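Local structure of Tp0751 (Treponema pallidum, 5JK2) at residues T101-T106 with R117-F122. The protein probably acts as an adhesin of the syphilis spirochaete, its lipocalin-like barrel domain mediating attachment to extracellular matrix components and interactions with host cells. The protein carries 1 engineered substitution. Residues are numbered along the deposited sequence; the frame is centred on the assembly and turned at random.
Sequences TVSFLT and RLEVTF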
ATOM      1  N   THR A 101       7.975  -2.984   7.075  1.00 59.34           N
ATOM      2  CA  THR A 101       6.847  -2.066   7.128  1.00 54.68           C
ATOM      3  C   THR A 101       7.120  -0.767   6.379  1.00 48.80           C
ATOM      4  O   THR A 101       8.060  -0.039   6.701  1.00 45.78           O
ATOM      5  CB  THR A 101       6.485  -1.719   8.581  1.00 50.24           C
ATOM      6  OG1 THR A 101       6.379  -2.924   9.348  1.00 53.47           O
ATOM      7  CG2 THR A 101       5.165  -0.957   8.644  1.00 53.77           C
ATOM      8  N   VAL A 102       6.289  -0.487   5.381  1.00 44.84           N
ATOM      9  CA  VAL A 102       6.280   0.815   4.725  1.00 41.56           C
ATOM     10  C   VAL A 102       5.193   1.668   5.364  1.00 37.38           C
ATOM     11  O   VAL A 102       4.035   1.257   5.431  1.00 38.91           O
ATOM     12  CB  VAL A 102       6.023   0.705   3.214  1.00 46.65           C
ATOM     13  CG1 VAL A 102       6.228   2.055   2.540  1.00 38.06           C
ATOM     14  CG2 VAL A 102       6.937  -0.337   2.594  1.00 49.63           C
ATOM     15  N   SER A 103       5.570   2.852   5.834  1.00 35.64           N
ATOM     16  CA  SER A 103       4.633   3.757   6.488  1.00 33.43           C
ATOM     17  C   SER A 103       4.418   5.009   5.649  1.00 34.31           C
ATOM     18  O   SER A 103       5.334   5.810   5.463  1.00 31.69           O
ATOM     19  CB  SER A 103       5.136   4.132   7.882  1.00 42.36           C
ATOM     20  OG  SER A 103       4.998   3.043   8.778  1.00 33.51           O
ATOM     21  N   PHE A 104       3.196   5.171   5.154  1.00 29.03           N
ATOM     22  CA  PHE A 104       2.860   6.269   4.259  1.00 25.91           C
ATOM     23  C   PHE A 104       2.168   7.426   4.962  1.00 29.46           C
ATOM     24  O   PHE A 104       1.414   7.228   5.914  1.00 32.97           O
ATOM     25  CB  PHE A 104       1.950   5.775   3.139  1.00 32.42           C
ATOM     26  CG  PHE A 104       2.624   4.867   2.163  1.00 35.90           C
ATOM     27  CD1 PHE A 104       3.264   5.384   1.050  1.00 36.68           C
ATOM     28  CD2 PHE A 104       2.607   3.496   2.346  1.00 35.84           C
ATOM     29  CE1 PHE A 104       3.880   4.553   0.141  1.00 33.80           C
ATOM     30  CE2 PHE A 104       3.222   2.659   1.441  1.00 38.28           C
ATOM     31  CZ  PHE A 104       3.860   3.187   0.337  1.00 36.81           C
ATOM     32  N   LEU A 105       2.433   8.636   4.475  1.00 34.02           N
ATOM     33  CA  LEU A 105       1.631   9.807   4.813  1.00 37.47           C
ATOM     34  C   LEU A 105       1.106  10.369   3.504  1.00 26.61           C
ATOM     35  O   LEU A 105       1.851  10.981   2.739  1.00 26.18           O
ATOM     36  CB  LEU A 105       2.443  10.859   5.580  1.00 40.20           C
ATOM     37  CG  LEU A 105       1.703  12.066   6.182  1.00 40.87           C
ATOM     38  CD1 LEU A 105       1.356  13.116   5.131  1.00 43.49           C
ATOM     39  CD2 LEU A 105       0.444  11.641   6.936  1.00 35.61           C
ATOM     40  N   THR A 106      -0.179  10.146   3.250  1.00 25.14           N
ATOM     41  CA  THR A 106      -0.786  10.509   1.979  1.00 26.26           C
ATOM     42  C   THR A 106      -1.799  11.633   2.166  1.00 23.97           C
ATOM     43  O   THR A 106      -2.234  11.894   3.281  1.00 28.12           O
ATOM     44  CB  THR A 106      -1.479   9.304   1.334  1.00 24.43           C
ATOM     45  OG1 THR A 106      -2.731   9.061   1.986  1.00 29.52           O
ATOM     46  CG2 THR A 106      -0.612   8.060   1.441  1.00 32.26           C
ATOM     47  N   ARG A 117      -3.042   8.049   6.847  1.00 27.41           N
ATOM     48  CA  ARG A 117      -1.846   7.311   7.241  1.00 22.31           C
ATOM     49  C   ARG A 117      -2.015   5.827   6.972  1.00 22.14           C
ATOM     50  O   ARG A 117      -3.072   5.258   7.235  1.00 24.65           O
ATOM     51  CB  ARG A 117      -1.537   7.536   8.719  1.00 31.99           C
ATOM     52  CG  ARG A 117      -1.169   8.965   9.038  1.00 44.02           C
ATOM     53  CD  ARG A 117      -0.637   9.120  10.453  1.00 52.43           C
ATOM     54  NE  ARG A 117       0.139  10.350  10.599  1.00 65.32           N
ATOM     55  CZ  ARG A 117      -0.389  11.569  10.676  1.00 69.61           C
ATOM     56  NH1 ARG A 117       0.402  12.626  10.804  1.00 72.61           N
ATOM     57  NH2 ARG A 117      -1.704  11.737  10.619  1.00 67.02           N
ATOM     58  N   LEU A 118      -0.957   5.206   6.462  1.00 26.15           N
ATOM     59  CA  LEU A 118      -0.993   3.802   6.085  1.00 31.76           C
ATOM     60  C   LEU A 118       0.133   3.033   6.763  1.00 28.50           C
ATOM     61  O   LEU A 118       1.222   3.564   6.974  1.00 28.41           O
ATOM     62  CB  LEU A 118      -0.888   3.656   4.563  1.00 38.49           C
ATOM     63  CG  LEU A 118      -2.011   2.884   3.864  1.00 37.93           C
ATOM     64  CD1 LEU A 118      -3.337   3.610   4.023  1.00 37.80           C
ATOM     65  CD2 LEU A 118      -1.687   2.676   2.393  1.00 28.36           C
ATOM     66  N   GLU A 119      -0.147   1.781   7.103  1.00 30.49           N
ATOM     67  CA  GLU A 119       0.842   0.905   7.718  1.00 30.44           C
ATOM     68  C   GLU A 119       0.899  -0.421   6.973  1.00 30.31           C
ATOM     69  O   GLU A 119       0.337  -1.423   7.414  1.00 31.59           O
ATOM     70  CB  GLU A 119       0.512   0.674   9.190  1.00 39.80           C
ATOM     71  CG  GLU A 119       0.523   1.939  10.036  1.00 41.80           C
ATOM     72  CD  GLU A 119       1.913   2.530  10.199  1.00 38.86           C
ATOM     73  OE1 GLU A 119       2.904   1.827   9.909  1.00 44.23           O
ATOM     74  OE2 GLU A 119       2.013   3.703  10.618  1.00 38.03           O
ATOM     75  N   VAL A 120       1.585  -0.412   5.836  1.00 42.65           N
ATOM     76  CA  VAL A 120       1.690  -1.590   4.984  1.00 39.34           C
ATOM     77  C   VAL A 120       2.761  -2.552   5.486  1.00 47.18           C
ATOM     78  O   VAL A 120       3.957  -2.286   5.356  1.00 46.72           O
ATOM     79  CB  VAL A 120       2.020  -1.206   3.534  1.00 32.99           C
ATOM     80  CG1 VAL A 120       2.013  -2.439   2.648  1.00 40.22           C
ATOM     81  CG2 VAL A 120       1.035  -0.163   3.027  1.00 32.66           C
ATOM     82  N   THR A 121       2.320  -3.680   6.036  1.00 49.73           N
ATOM     83  CA  THR A 121       3.225  -4.693   6.566  1.00 46.67           C
ATOM     84  C   THR A 121       3.270  -5.895   5.634  1.00 38.49           C
ATOM     85  O   THR A 121       2.277  -6.604   5.469  1.00 34.38           O
ATOM     86  CB  THR A 121       2.801  -5.154   7.973  1.00 38.07           C
ATOM     87  OG1 THR A 121       2.673  -4.016   8.833  1.00 37.87           O
ATOM     88  CG2 THR A 121       3.824  -6.118   8.559  1.00 48.21           C
ATOM     89  N   PHE A 122       4.430  -6.113   5.024  1.00 38.28           N
ATOM     90  CA  PHE A 122       4.628  -7.235   4.119  1.00 34.58           C
ATOM     91  C   PHE A 122       4.692  -8.565   4.855  1.00 36.22           C
ATOM     92  O   PHE A 122       5.297  -8.670   5.921  1.00 39.35           O
ATOM     93  CB  PHE A 122       5.913  -7.052   3.318  1.00 41.70           C
ATOM     94  CG  PHE A 122       5.757  -6.198   2.097  1.00 39.09           C
ATOM     95  CD1 PHE A 122       5.884  -4.823   2.172  1.00 41.11           C
ATOM     96  CD2 PHE A 122       5.505  -6.776   0.867  1.00 32.45           C
ATOM     97  CE1 PHE A 122       5.752  -4.044   1.041  1.00 39.25           C
ATOM     98  CE2 PHE A 122       5.371  -6.004  -0.261  1.00 27.14           C
ATOM     99  CZ  PHE A 122       5.496  -4.637  -0.176  1.00 30.05           C
TER
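Phe104 and Leu118 face each other on the buried side of two antiparallel strands, their CB atoms 3.8 Å apart. The Phe104 ring extends past this pair to Val120, whose CG2 comes up to the rim of the ring at CE2, close to the ring plane, at 3.9 Å. Val102 stands opposite Val120, and its CG2 reaches the edge of the Phe122 ring at CE1, the valine and the phenylalanine running alongside each other. Branched and aromatic residues suit this face because its residues are buried: Leu50 touches Phe104, Val120 and Phe122, while Phe81 and Val130 pack on Leu118. Between the strands, Val102 and Val120 exchange two backbone hydrogen bonds, as do Phe104 and Leu118; Leu118 N to Phe104 O is the straightest at hydrogen (166°). Strands 101-108 and 115-122 form a beta hairpin, neighbours in the up-and-down, eight-stranded antiparallel barrel of this calycin-clan domain, and the apolar face looks into that barrel. The other face, partly exposed, is polar and more loosely packed. There Ser103 OG donates to Glu119 OE1 at 2.7 Å, arriving on the syn side but 32° out of the carboxylate plane; a bend at chi2 of Glu119 (-68°) carries CD back toward the serine. A short hydroxyl suits Ser103, since the longer glutamate spans the gap. Thr101 and Thr121, whose beta-branching suits extended backbone, only come near each other, OG1 to OG1 at 3.9 Å. Leu105 CD2 sits 3.8 Å above the centre of the Arg117 guanidinium, covering one face, and also touches the aliphatic CG; arginine suits the place by offering the leucine methyl both an aliphatic stem and a flat group, while Arg117 NH2 forms a salt bridge with Asp135 OD2 on strand 127-135.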